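Local coordinates for protein lectin (Lotus tetragonolobus, PDB 2EIG) that probably binds L-fucosyl sugars as a legume lectin that carries a calcium and a manganese ion, at residues Ile15-Ala20 with Thr91-Asn96; Phe66-Ser71 with Val149-Val154; Gln74-Thr79 with Pro211-His216; Phe84-Trp89 with Glu198-Gly203. One frame throughout, in Å; residues are numbered along the deposited sequence.

Interaction 1 (Ile15-Ala20 with Thr91-Asn96); sequences IFQGDA and TEIPPN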
loop_
_atom_site.group_PDB
_atom_site.type_symbol
_atom_site.label_atom_id
_atom_site.label_comp_id
_atom_site.label_asym_id
_atom_site.label_seq_id
_atom_site.Cartn_x
_atom_site.Cartn_y
_atom_site.Cartn_z
ATOM N N ILE A 15 -1.334 27.594 -17.968
ATOM C CA ILE A 15 -1.285 28.828 -17.222
ATOM C C ILE A 15 0.131 28.954 -16.669
ATOM O O ILE A 15 0.662 28.012 -16.060
ATOM C CB ILE A 15 -2.292 28.850 -16.041
ATOM C CG1 ILE A 15 -3.751 28.737 -16.560
ATOM C CG2 ILE A 15 -2.076 30.098 -15.163
ATOM C CD1 ILE A 15 -4.758 28.343 -15.440
ATOM N N PHE A 16 0.751 30.091 -16.940
ATOM C CA PHE A 16 2.078 30.365 -16.423
ATOM C C PHE A 16 2.001 31.441 -15.377
ATOM O O PHE A 16 1.319 32.448 -15.584
ATOM C CB PHE A 16 2.980 30.842 -17.550
ATOM C CG PHE A 16 3.030 29.924 -18.674
ATOM C CD1 PHE A 16 4.009 28.954 -18.737
ATOM C CD2 PHE A 16 2.092 30.022 -19.710
ATOM C CE1 PHE A 16 4.055 28.076 -19.787
ATOM C CE2 PHE A 16 2.134 29.151 -20.778
ATOM C CZ PHE A 16 3.128 28.179 -20.824
ATOM N N GLN A 17 2.679 31.211 -14.252
ATOM C CA GLN A 17 2.678 32.133 -13.126
ATOM C C GLN A 17 4.110 32.302 -12.724
ATOM O O GLN A 17 4.918 31.389 -12.897
ATOM C CB GLN A 17 1.851 31.624 -11.944
ATOM C CG GLN A 17 0.481 31.046 -12.391
ATOM C CD GLN A 17 -0.450 30.818 -11.235
ATOM O OE1 GLN A 17 -1.628 30.438 -11.402
ATOM N NE2 GLN A 17 0.057 31.054 -10.035
ATOM N N GLY A 18 4.415 33.498 -12.256
ATOM C CA GLY A 18 5.753 33.889 -11.886
ATOM C C GLY A 18 6.705 33.800 -13.066
ATOM O O GLY A 18 6.413 34.288 -14.179
ATOM N N ASP A 19 7.833 33.139 -12.811
ATOM C CA ASP A 19 8.960 33.074 -13.757
ATOM C C ASP A 19 8.884 31.957 -14.778
ATOM O O ASP A 19 9.846 31.711 -15.515
ATOM C CB ASP A 19 10.280 33.113 -12.968
ATOM C CG ASP A 19 10.432 34.448 -12.237
ATOM O OD1 ASP A 19 10.389 34.539 -11.005
ATOM O OD2 ASP A 19 10.452 35.451 -12.930
ATOM N N ALA A 20 7.729 31.289 -14.858
ATOM C CA ALA A 20 7.587 30.228 -15.847
ATOM C C ALA A 20 7.284 30.809 -17.233
ATOM O O ALA A 20 6.390 31.621 -17.355
ATOM C CB ALA A 20 6.497 29.243 -15.442
ATOM N N THR A 91 -5.764 27.460 -6.932
ATOM C CA THR A 91 -4.344 27.569 -6.428
ATOM C C THR A 91 -3.736 28.882 -7.001
ATOM O O THR A 91 -3.882 29.153 -8.189
ATOM C CB THR A 91 -3.372 26.157 -6.784
ATOM O OG1 THR A 91 -2.007 26.430 -7.199
ATOM C CG2 THR A 91 -3.894 25.242 -7.893
ATOM N N GLU A 92 -3.155 29.744 -6.160
ATOM C CA GLU A 92 -2.181 30.731 -6.677
ATOM C C GLU A 92 -0.868 30.354 -6.033
ATOM O O GLU A 92 -0.853 29.486 -5.155
ATOM C CB GLU A 92 -2.547 32.191 -6.331
ATOM C CG GLU A 92 -3.821 32.747 -7.000
ATOM C CD GLU A 92 -3.779 32.706 -8.504
ATOM O OE1 GLU A 92 -4.862 32.876 -9.107
ATOM O OE2 GLU A 92 -2.694 32.508 -9.097
ATOM N N ILE A 93 0.226 30.960 -6.480
ATOM C CA ILE A 93 1.520 30.761 -5.879
ATOM C C ILE A 93 1.356 31.168 -4.420
ATOM O O ILE A 93 0.950 32.287 -4.142
ATOM C CB ILE A 93 2.585 31.619 -6.579
ATOM C CG1 ILE A 93 2.859 31.045 -7.996
ATOM C CG2 ILE A 93 3.872 31.803 -5.697
ATOM C CD1 ILE A 93 3.829 31.863 -8.818
ATOM N N PRO A 94 1.622 30.245 -3.486
ATOM C CA PRO A 94 1.317 30.639 -2.094
ATOM C C PRO A 94 2.254 31.700 -1.532
ATOM O O PRO A 94 3.452 31.822 -1.964
ATOM C CB PRO A 94 1.400 29.318 -1.308
ATOM C CG PRO A 94 1.454 28.213 -2.414
ATOM C CD PRO A 94 2.138 28.867 -3.564
ATOM N N PRO A 95 1.739 32.471 -0.555
ATOM C CA PRO A 95 2.622 33.356 0.232
ATOM C C PRO A 95 3.727 32.521 0.860
ATOM O O PRO A 95 3.524 31.328 1.041
ATOM C CB PRO A 95 1.689 33.879 1.343
ATOM C CG PRO A 95 0.357 33.710 0.840
ATOM C CD PRO A 95 0.338 32.562 -0.134
ATOM N N ASN A 96 4.891 33.103 1.181
ATOM C CA ASN A 96 5.936 32.373 1.968
ATOM C C ASN A 96 6.376 30.994 1.422
ATOM O O ASN A 96 6.789 30.079 2.173
ATOM C CB ASN A 96 5.515 32.258 3.440
ATOM C CG ASN A 96 4.678 33.429 3.896
ATOM O OD1 ASN A 96 3.463 33.294 4.102
ATOM N ND2 ASN A 96 5.294 34.586 4.029
#
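Q17, I93 and E92 carry this contact. Q17 lies near the end of strand 14-18, an edge strand of the seven-stranded sheet. I93 and E92 belong to the loop that follows strand 81-88. The side chains of Q17 and I93 slide past each other in opposite directions. CD1 of I93 reaches CB of Q17 at 3.7 Å, and CG1 of I93 lies 3.5 Å from NE2 of Q17. The same CD1 also meets N of G18 at 3.9 Å. G18 has positive phi (60°) and takes the second place of a type II' turn from Q17 to A20, so the loop packs where the edge strand turns back. E92 approaches Q17 differently. Its chi2 (-58°) bends the chain at CD, and it crosses Q17 at about a right angle. OE2 of E92 lies 3.2 Å from NE2 and 3.3 Å from OE1 of Q17, with the amide and carboxylate planes 27° apart. Q17 is also tied to H42 by a backbone bond, and I93 touches H42. The chemistry implies a small surface packing contact, in which aliphatic carbon against the glutamine chain does much of the work.

Interaction 2 (Phe66-Ser71 with Val149-Val154); sequences FSFIVS and VNWNRV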
loop_
_atom_site.group_PDB
_atom_site.type_symbol
_atom_site.label_atom_id
_atom_site.label_comp_id
_atom_site.label_asym_id
_atom_site.label_seq_id
_atom_site.Cartn_x
_atom_site.Cartn_y
_atom_site.Cartn_z
ATOM N N PHE A 66 6.909 13.158 -17.911
ATOM C CA PHE A 66 7.554 14.384 -18.351
ATOM C C PHE A 66 9.072 14.227 -18.386
ATOM O O PHE A 66 9.648 13.559 -17.529
ATOM C CB PHE A 66 7.135 15.609 -17.517
ATOM C CG PHE A 66 7.257 15.422 -16.024
ATOM C CD1 PHE A 66 8.431 15.781 -15.365
ATOM C CD2 PHE A 66 6.190 14.900 -15.280
ATOM C CE1 PHE A 66 8.550 15.643 -13.987
ATOM C CE2 PHE A 66 6.318 14.748 -13.914
ATOM C CZ PHE A 66 7.469 15.107 -13.272
ATOM N N SER A 67 9.689 14.806 -19.418
ATOM C CA SER A 67 11.130 14.844 -19.565
ATOM C C SER A 67 11.537 16.208 -19.127
ATOM O O SER A 67 10.900 17.187 -19.512
ATOM C CB SER A 67 11.549 14.717 -21.044
ATOM O OG SER A 67 11.460 13.351 -21.374
ATOM N N PHE A 68 12.634 16.272 -18.397
ATOM C CA PHE A 68 13.126 17.539 -17.890
ATOM C C PHE A 68 14.633 17.433 -17.660
ATOM O O PHE A 68 15.188 16.343 -17.557
ATOM C CB PHE A 68 12.388 17.948 -16.612
ATOM C CG PHE A 68 12.755 17.117 -15.414
ATOM C CD1 PHE A 68 13.760 17.559 -14.526
ATOM C CD2 PHE A 68 12.118 15.904 -15.175
ATOM C CE1 PHE A 68 14.136 16.775 -13.414
ATOM C CE2 PHE A 68 12.466 15.077 -14.026
ATOM C CZ PHE A 68 13.488 15.546 -13.163
ATOM N N ILE A 69 15.294 18.572 -17.611
ATOM C CA ILE A 69 16.669 18.586 -17.187
ATOM C C ILE A 69 16.814 19.761 -16.185
ATOM O O ILE A 69 16.258 20.839 -16.401
ATOM C CB ILE A 69 17.640 18.762 -18.371
ATOM C CG1 ILE A 69 17.789 17.471 -19.230
ATOM C CG2 ILE A 69 18.921 19.109 -17.856
ATOM C CD1 ILE A 69 18.676 17.514 -20.674
ATOM N N VAL A 70 17.552 19.530 -15.097
ATOM C CA VAL A 70 18.013 20.611 -14.219
ATOM C C VAL A 70 19.478 20.905 -14.480
ATOM O O VAL A 70 20.282 19.983 -14.688
ATOM C CB VAL A 70 17.714 20.347 -12.694
ATOM C CG1 VAL A 70 16.214 20.023 -12.516
ATOM C CG2 VAL A 70 18.578 19.213 -12.119
ATOM N N SER A 71 19.813 22.191 -14.519
ATOM C CA SER A 71 21.147 22.617 -14.935
ATOM C C SER A 71 21.718 23.616 -13.987
ATOM O O SER A 71 21.022 24.552 -13.555
ATOM C CB SER A 71 21.119 23.210 -16.341
ATOM O OG SER A 71 20.661 22.235 -17.223
ATOM N N VAL A 149 13.619 9.380 -2.029
ATOM C CA VAL A 149 14.659 8.513 -2.466
ATOM C C VAL A 149 15.776 9.424 -2.866
ATOM O O VAL A 149 15.546 10.572 -3.267
ATOM C CB VAL A 149 14.166 7.595 -3.619
ATOM C CG1 VAL A 149 13.847 8.389 -4.906
ATOM C CG2 VAL A 149 15.182 6.537 -3.917
ATOM N N ASN A 150 16.998 8.943 -2.795
ATOM C CA ASN A 150 18.087 9.802 -3.184
ATOM C C ASN A 150 18.162 9.932 -4.731
ATOM O O ASN A 150 17.798 9.005 -5.494
ATOM C CB ASN A 150 19.386 9.358 -2.474
ATOM C CG ASN A 150 20.514 9.303 -3.374
ATOM O OD1 ASN A 150 20.682 8.317 -4.107
ATOM N ND2 ASN A 150 21.337 10.366 -3.368
ATOM N N TRP A 151 18.574 11.117 -5.174
ATOM C CA TRP A 151 18.576 11.484 -6.572
ATOM C C TRP A 151 19.996 11.930 -6.962
ATOM O O TRP A 151 20.530 12.859 -6.387
ATOM C CB TRP A 151 17.532 12.590 -6.855
ATOM C CG TRP A 151 17.598 13.230 -8.202
ATOM C CD1 TRP A 151 17.929 12.629 -9.372
ATOM C CD2 TRP A 151 17.278 14.602 -8.536
ATOM N NE1 TRP A 151 17.876 13.529 -10.406
ATOM C CE2 TRP A 151 17.496 14.754 -9.921
ATOM C CE3 TRP A 151 16.847 15.708 -7.796
ATOM C CZ2 TRP A 151 17.259 15.959 -10.595
ATOM C CZ3 TRP A 151 16.636 16.892 -8.443
ATOM C CH2 TRP A 151 16.845 17.014 -9.845
ATOM N N ASN A 152 20.593 11.194 -7.900
ATOM C CA ASN A 152 21.866 11.572 -8.488
ATOM C C ASN A 152 21.652 12.753 -9.382
ATOM O O ASN A 152 21.494 12.609 -10.589
ATOM C CB ASN A 152 22.400 10.412 -9.320
ATOM C CG ASN A 152 23.806 10.675 -9.857
ATOM O OD1 ASN A 152 24.640 11.293 -9.175
ATOM N ND2 ASN A 152 24.076 10.196 -11.092
ATOM N N ARG A 153 21.630 13.944 -8.833
ATOM C CA ARG A 153 21.257 15.051 -9.727
ATOM C C ARG A 153 22.476 15.304 -10.631
ATOM O O ARG A 153 23.588 15.440 -10.129
ATOM C CB ARG A 153 20.850 16.265 -8.936
ATOM C CG ARG A 153 20.757 17.515 -9.724
ATOM C CD ARG A 153 20.801 18.699 -8.778
ATOM N NE ARG A 153 20.692 19.984 -9.468
ATOM C CZ ARG A 153 21.703 20.605 -10.080
ATOM N NH1 ARG A 153 22.901 20.056 -10.156
ATOM N NH2 ARG A 153 21.512 21.775 -10.646
ATOM N N VAL A 154 22.249 15.320 -11.951
ATOM C CA VAL A 154 23.339 15.562 -12.922
ATOM C C VAL A 154 22.927 16.769 -13.736
ATOM O O VAL A 154 21.929 16.750 -14.475
ATOM C CB VAL A 154 23.664 14.290 -13.850
ATOM C CG1 VAL A 154 24.722 14.604 -14.940
ATOM C CG2 VAL A 154 24.093 13.052 -13.004
HETATM O O HOH W 1 19.112 16.938 -14.750
#
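V70 points its methyl groups at W151, and the two side chains meet tip to tip. Its chi1 (-53°) puts CG1 anti to the carbonyl carbon; CG2 then falls between the backbone N and the carbonyl carbon and makes the main contacts. It reaches CH2 of W151 at 3.6 Å and NE of R153 at 3.5 Å. CG1 lies 4.1 Å from CH2 of W151. The indole has CG anti to the backbone N (chi1 170°). Its CZ2 corner comes to the edge of the F68 ring, 4.3 Å from CE1. R153 covers the indole from its own segment, with CB 3.8 Å above the plane and over the centre. From CG to NE its chain is extended, and it passes V70 obliquely. The guanidinium forms a salt bridge with E214 and a hydrogen bond with N72. NE1 of W151 is bonded to E159. One water bridges N of V70 (3.0 Å) and O of V154 (2.8 Å). The contact joins strand 61-72 of the eight-stranded sheet to the loop after strand 147-150, at the edge of the seven-stranded sheet. It is apolar at the valine, and residues outside it satisfy the indole N-H and guanidinium: carbon packs while polar ends are anchored.

Interaction 3 (Gln74-Thr79 with Pro211-His216); sequences QRYPPT and PERERH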
loop_
_atom_site.group_PDB
_atom_site.type_symbol
_atom_site.label_atom_id
_atom_site.label_comp_id
_atom_site.label_asym_id
_atom_site.label_seq_id
_atom_site.Cartn_x
_atom_site.Cartn_y
_atom_site.Cartn_z
ATOM N N GLN A 74 26.348 29.197 -13.273
ATOM C CA GLN A 74 27.315 28.318 -13.811
ATOM C C GLN A 74 28.056 27.932 -12.490
ATOM O O GLN A 74 28.144 26.756 -12.184
ATOM C CB GLN A 74 28.212 29.018 -14.869
ATOM C CG GLN A 74 27.583 29.028 -16.325
ATOM C CD GLN A 74 26.387 30.040 -16.501
ATOM O OE1 GLN A 74 25.258 29.636 -16.868
ATOM N NE2 GLN A 74 26.656 31.369 -16.267
ATOM N N ARG A 75 28.473 28.881 -11.641
ATOM C CA ARG A 75 29.156 28.460 -10.355
ATOM C C ARG A 75 28.277 28.357 -9.094
ATOM O O ARG A 75 28.734 27.884 -8.044
ATOM C CB ARG A 75 30.476 29.254 -10.061
ATOM C CG ARG A 75 30.296 30.619 -9.342
ATOM C CD ARG A 75 28.930 31.265 -9.764
ATOM N NE ARG A 75 28.887 32.707 -9.664
ATOM C CZ ARG A 75 28.228 33.494 -10.516
ATOM N NH1 ARG A 75 28.256 34.828 -10.362
ATOM N NH2 ARG A 75 27.551 32.952 -11.538
ATOM N N TYR A 76 27.019 28.798 -9.181
ATOM C CA TYR A 76 26.149 28.803 -8.003
ATOM C C TYR A 76 25.814 27.376 -7.570
ATOM O O TYR A 76 25.695 26.460 -8.412
ATOM C CB TYR A 76 24.859 29.578 -8.236
ATOM C CG TYR A 76 24.994 31.038 -8.586
ATOM C CD1 TYR A 76 24.625 31.496 -9.861
ATOM C CD2 TYR A 76 25.425 31.972 -7.654
ATOM C CE1 TYR A 76 24.713 32.832 -10.206
ATOM C CE2 TYR A 76 25.542 33.335 -8.005
ATOM C CZ TYR A 76 25.165 33.757 -9.277
ATOM O OH TYR A 76 25.236 35.096 -9.633
ATOM N N PRO A 77 25.650 27.170 -6.244
ATOM C CA PRO A 77 25.199 25.831 -5.865
ATOM C C PRO A 77 23.691 25.633 -6.269
ATOM O O PRO A 77 22.959 26.605 -6.419
ATOM C CB PRO A 77 25.467 25.775 -4.342
ATOM C CG PRO A 77 25.473 27.193 -3.871
ATOM C CD PRO A 77 25.797 28.082 -5.089
ATOM N N PRO A 78 23.268 24.387 -6.530
ATOM C CA PRO A 78 21.872 24.248 -6.989
ATOM C C PRO A 78 20.811 24.449 -5.898
ATOM O O PRO A 78 20.984 23.996 -4.732
ATOM C CB PRO A 78 21.784 22.809 -7.497
ATOM C CG PRO A 78 22.962 22.099 -6.980
ATOM C CD PRO A 78 23.960 23.094 -6.417
ATOM N N THR A 79 19.717 25.095 -6.302
ATOM C CA THR A 79 18.450 25.116 -5.579
ATOM C C THR A 79 17.386 25.633 -6.527
ATOM O O THR A 79 17.729 26.217 -7.528
ATOM C CB THR A 79 18.450 25.947 -4.260
ATOM O OG1 THR A 79 18.075 27.308 -4.464
ATOM C CG2 THR A 79 19.747 25.868 -3.558
ATOM N N PRO A 211 22.119 32.993 -3.079
ATOM C CA PRO A 211 22.771 32.646 -4.383
ATOM C C PRO A 211 22.346 31.363 -5.105
ATOM O O PRO A 211 22.640 31.222 -6.277
ATOM C CB PRO A 211 24.236 32.465 -3.987
ATOM C CG PRO A 211 24.175 32.028 -2.512
ATOM C CD PRO A 211 23.061 32.864 -1.949
ATOM N N GLU A 212 21.731 30.408 -4.402
ATOM C CA GLU A 212 21.574 29.052 -4.911
ATOM C C GLU A 212 20.513 29.078 -6.017
ATOM O O GLU A 212 19.507 29.727 -5.885
ATOM C CB GLU A 212 21.118 28.098 -3.792
ATOM C CG GLU A 212 22.144 27.662 -2.720
ATOM C CD GLU A 212 22.184 28.569 -1.553
ATOM O OE1 GLU A 212 21.692 29.707 -1.642
ATOM O OE2 GLU A 212 22.711 28.131 -0.517
ATOM N N ARG A 213 20.717 28.339 -7.087
ATOM C CA ARG A 213 19.785 28.409 -8.213
ATOM C C ARG A 213 20.181 27.383 -9.224
ATOM O O ARG A 213 21.282 26.849 -9.190
ATOM C CB ARG A 213 19.801 29.787 -8.848
ATOM C CG ARG A 213 21.140 30.100 -9.566
ATOM C CD ARG A 213 21.139 31.542 -9.892
ATOM N NE ARG A 213 21.676 32.303 -8.768
ATOM C CZ ARG A 213 21.561 33.621 -8.656
ATOM N NH1 ARG A 213 20.856 34.273 -9.569
ATOM N NH2 ARG A 213 22.119 34.271 -7.625
ATOM N N GLU A 214 19.256 27.084 -10.111
ATOM C CA GLU A 214 19.507 26.183 -11.214
ATOM C C GLU A 214 18.387 26.411 -12.252
ATOM O O GLU A 214 17.361 27.018 -11.936
ATOM C CB GLU A 214 19.523 24.720 -10.745
ATOM C CG GLU A 214 18.210 24.320 -10.144
ATOM C CD GLU A 214 18.185 22.948 -9.513
ATOM O OE1 GLU A 214 19.101 22.112 -9.777
ATOM O OE2 GLU A 214 17.193 22.710 -8.765
ATOM N N ARG A 215 18.591 25.934 -13.474
ATOM C CA ARG A 215 17.501 25.843 -14.432
ATOM C C ARG A 215 16.670 24.589 -14.087
ATOM O O ARG A 215 17.226 23.594 -13.574
ATOM C CB ARG A 215 18.058 25.721 -15.857
ATOM C CG ARG A 215 18.949 26.925 -16.355
ATOM C CD ARG A 215 19.073 26.986 -17.886
ATOM N NE ARG A 215 17.742 27.065 -18.503
ATOM C CZ ARG A 215 17.013 28.170 -18.624
ATOM N NH1 ARG A 215 17.479 29.351 -18.235
ATOM N NH2 ARG A 215 15.799 28.080 -19.170
ATOM N N HIS A 216 15.364 24.644 -14.367
ATOM C CA HIS A 216 14.497 23.459 -14.464
ATOM C C HIS A 216 13.746 23.618 -15.749
ATOM O O HIS A 216 12.883 24.454 -15.856
ATOM C CB HIS A 216 13.494 23.365 -13.312
ATOM C CG HIS A 216 14.069 23.763 -11.997
ATOM N ND1 HIS A 216 13.963 25.045 -11.516
ATOM C CD2 HIS A 216 14.807 23.079 -11.083
ATOM C CE1 HIS A 216 14.571 25.132 -10.341
ATOM N NE2 HIS A 216 15.066 23.953 -10.041
HETATM O O HOH W 2 23.618 26.099 -10.142
#
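The guanidinium of R213 lies flat on the ring of Y76, a stacked cation-pi pair. CZ of R213 is 3.7 Å from the ring centroid, and the planes differ by 21°. The bend at chi3 (88°) turns NE over the ring, 3.2 Å from CD1 of Y76. The guanidinium of R75 lies over the opposite ring face.

Among hydrogen bonds, N of R213 donates to O of P77 at 2.9 Å. NE of R213 donates to O of P211. One water bridges O of Y76 and O of R213. NE2 of H216 donates to OE2 of E214 at 2.8 Å; ND1 of H216 is bonded to O of M30, and E214 is further held by S121 and R153.

Three CA-H...O contacts add to these, for example CA of P78 to O of R213 at 3.5 Å. In apolar packing, CD2 of Y76 meets CB of P211 at 3.9 Å, and CG of P77 meets CG of E212 at 3.6 Å.

The loop meets the start of strand 214-226 near calcium, about 7 Å from the T79 side chain; in legume lectins loops here probably border the sugar site. The chemistry implies that R213, stacked and bonded to carbonyls, ties loop 74-79 to the entry of that strand.

Interaction 4 (Phe84-Trp89 with Glu198-Gly203); sequences FFLAPW and EKVSVG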
loop_
_atom_site.group_PDB
_atom_site.type_symbol
_atom_site.label_atom_id
_atom_site.label_comp_id
_atom_site.label_asym_id
_atom_site.label_seq_id
_atom_site.Cartn_x
_atom_site.Cartn_y
_atom_site.Cartn_z
ATOM N N PHE A 84 6.228 18.160 -9.764
ATOM C CA PHE A 84 4.922 17.909 -10.283
ATOM C C PHE A 84 3.919 17.880 -9.106
ATOM O O PHE A 84 4.149 17.212 -8.094
ATOM C CB PHE A 84 4.830 16.571 -11.048
ATOM C CG PHE A 84 3.417 16.258 -11.493
ATOM C CD1 PHE A 84 2.880 16.873 -12.639
ATOM C CD2 PHE A 84 2.597 15.445 -10.727
ATOM C CE1 PHE A 84 1.580 16.624 -13.025
ATOM C CE2 PHE A 84 1.302 15.179 -11.098
ATOM C CZ PHE A 84 0.780 15.752 -12.264
ATOM N N PHE A 85 2.833 18.608 -9.244
ATOM C CA PHE A 85 1.868 18.755 -8.176
ATOM C C PHE A 85 0.397 18.890 -8.621
ATOM O O PHE A 85 0.081 19.383 -9.726
ATOM C CB PHE A 85 2.250 19.875 -7.163
ATOM C CG PHE A 85 1.908 21.311 -7.590
ATOM C CD1 PHE A 85 1.022 22.053 -6.847
ATOM C CD2 PHE A 85 2.566 21.942 -8.657
ATOM C CE1 PHE A 85 0.730 23.407 -7.153
ATOM C CE2 PHE A 85 2.260 23.300 -9.006
ATOM C CZ PHE A 85 1.366 24.033 -8.239
ATOM N N LEU A 86 -0.459 18.362 -7.753
ATOM C CA LEU A 86 -1.881 18.595 -7.716
ATOM C C LEU A 86 -2.186 19.518 -6.558
ATOM O O LEU A 86 -1.668 19.335 -5.407
ATOM C CB LEU A 86 -2.639 17.289 -7.456
ATOM C CG LEU A 86 -2.776 16.321 -8.633
ATOM C CD1 LEU A 86 -1.408 15.840 -9.069
ATOM C CD2 LEU A 86 -3.606 15.115 -8.166
ATOM N N ALA A 87 -3.026 20.493 -6.843
ATOM C CA ALA A 87 -3.471 21.469 -5.843
ATOM C C ALA A 87 -4.918 21.896 -6.167
ATOM O O ALA A 87 -5.323 21.833 -7.336
ATOM C CB ALA A 87 -2.567 22.636 -5.812
ATOM N N PRO A 88 -5.671 22.353 -5.141
ATOM C CA PRO A 88 -7.009 22.812 -5.338
ATOM C C PRO A 88 -7.056 23.741 -6.512
ATOM O O PRO A 88 -6.261 24.681 -6.629
ATOM C CB PRO A 88 -7.301 23.590 -4.028
ATOM C CG PRO A 88 -6.611 22.751 -3.027
ATOM C CD PRO A 88 -5.273 22.522 -3.726
ATOM N N TRP A 89 -7.968 23.469 -7.419
ATOM C CA TRP A 89 -8.153 24.414 -8.519
ATOM C C TRP A 89 -8.460 25.838 -7.966
ATOM O O TRP A 89 -9.201 25.997 -6.998
ATOM C CB TRP A 89 -9.179 23.919 -9.531
ATOM C CG TRP A 89 -9.274 24.866 -10.670
ATOM C CD1 TRP A 89 -10.200 25.864 -10.832
ATOM C CD2 TRP A 89 -8.370 24.962 -11.786
ATOM N NE1 TRP A 89 -9.947 26.552 -11.997
ATOM C CE2 TRP A 89 -8.833 26.019 -12.606
ATOM C CE3 TRP A 89 -7.202 24.265 -12.167
ATOM C CZ2 TRP A 89 -8.174 26.379 -13.806
ATOM C CZ3 TRP A 89 -6.575 24.612 -13.355
ATOM C CH2 TRP A 89 -7.075 25.637 -14.172
ATOM N N GLU A 198 -12.412 18.285 -5.509
ATOM C CA GLU A 198 -12.770 17.416 -6.605
ATOM C C GLU A 198 -12.220 17.907 -7.968
ATOM O O GLU A 198 -12.303 17.204 -8.954
ATOM C CB GLU A 198 -14.287 17.250 -6.622
ATOM C CG GLU A 198 -15.007 18.543 -6.960
ATOM C CD GLU A 198 -16.473 18.459 -6.543
ATOM O OE1 GLU A 198 -17.310 18.203 -7.437
ATOM O OE2 GLU A 198 -16.761 18.610 -5.332
ATOM N N LYS A 199 -11.689 19.129 -7.996
ATOM C CA LYS A 199 -11.096 19.695 -9.209
ATOM C C LYS A 199 -9.746 20.192 -8.755
ATOM O O LYS A 199 -9.637 20.773 -7.700
ATOM C CB LYS A 199 -11.905 20.878 -9.800
ATOM C CG LYS A 199 -13.257 20.487 -10.411
ATOM C CD LYS A 199 -13.966 21.740 -10.906
ATOM C CE LYS A 199 -15.475 21.469 -11.097
ATOM N NZ LYS A 199 -15.736 20.090 -11.655
ATOM N N VAL A 200 -8.709 19.872 -9.510
ATOM C CA VAL A 200 -7.371 20.318 -9.161
ATOM C C VAL A 200 -6.658 20.879 -10.385
ATOM O O VAL A 200 -7.078 20.674 -11.513
ATOM C CB VAL A 200 -6.535 19.173 -8.492
ATOM C CG1 VAL A 200 -7.176 18.716 -7.175
ATOM C CG2 VAL A 200 -6.364 17.973 -9.427
ATOM N N SER A 201 -5.585 21.623 -10.146
ATOM C CA SER A 201 -4.649 21.863 -11.199
ATOM C C SER A 201 -3.708 20.697 -11.151
ATOM O O SER A 201 -3.531 20.034 -10.103
ATOM C CB SER A 201 -3.919 23.181 -10.981
ATOM O OG SER A 201 -3.237 23.156 -9.725
ATOM N N VAL A 202 -3.185 20.386 -12.333
ATOM C CA VAL A 202 -1.969 19.573 -12.460
ATOM C C VAL A 202 -0.984 20.479 -13.120
ATOM O O VAL A 202 -1.355 21.352 -13.964
ATOM C CB VAL A 202 -2.181 18.251 -13.267
ATOM C CG1 VAL A 202 -3.173 17.401 -12.516
ATOM C CG2 VAL A 202 -2.708 18.541 -14.733
ATOM N N GLY A 203 0.269 20.286 -12.739
ATOM C CA GLY A 203 1.339 21.053 -13.287
ATOM C C GLY A 203 2.582 21.045 -12.434
ATOM O O GLY A 203 2.868 20.118 -11.675
HETATM O O HOH W 3 -0.910 21.885 -9.911
#
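CG of L86 touches both V200 and V202. It is 4.0 Å from CG2 of V200 and 4.0 Å from CG1 of V202. L86 crosses V200 obliquely but lies beside V202, both pointing the same way. F84 also runs alongside V202, with CZ 4.0 Å from CB. L86 touches F62, and F84 touches F62 and W221, so these residues face the second sheet of the sandwich.

F85, A87 and S201 point to the other side of their sheet. Here F85 puts CG between its backbone N and carbonyl carbon (chi1 81°). One water sits 3.3 Å above the centre of this ring, donates to O of F85 and also bonds OG of S201 at 2.7 Å. The ring also meets H42 edge-to-face. W89 turns an edge of its indole toward S201, with CE3 3.6 Å from CA.

The backbones are antiparallel neighbours, and the strand axes make 152°. N of F85 donates to O of G203, N of S201 to O of A87 (2.8 Å), and N of W89 to O of K199. The return bonds from G203 and A87 are weak. The chemistry implies two unlike faces: an aliphatic and aromatic one buried against the second sheet, and one where rings, a serine and a bound water meet.

Interaction 4 is the buried one, a strand pairing within the seven-stranded sheet, made mainly of backbone bonds and hydrocarbon. Interaction 1 lies at the surface, at the edge of that sheet, and is chiefly side-chain packing; I15 touches W89 of interaction 4. Interactions 2 and 3 are partly buried and lie on the same side of the chain's centre. Their strands, 61-72 and 214-226, are neighbours in the eight-stranded sheet, and the R153-E214 salt bridge links them. Interaction 3 is the most polar, with arginine stacking and carbonyl bonds near calcium. Interaction 2 is mostly apolar across the contact. F66 of interaction 2 packs on F84 of interaction 4 between the sheets.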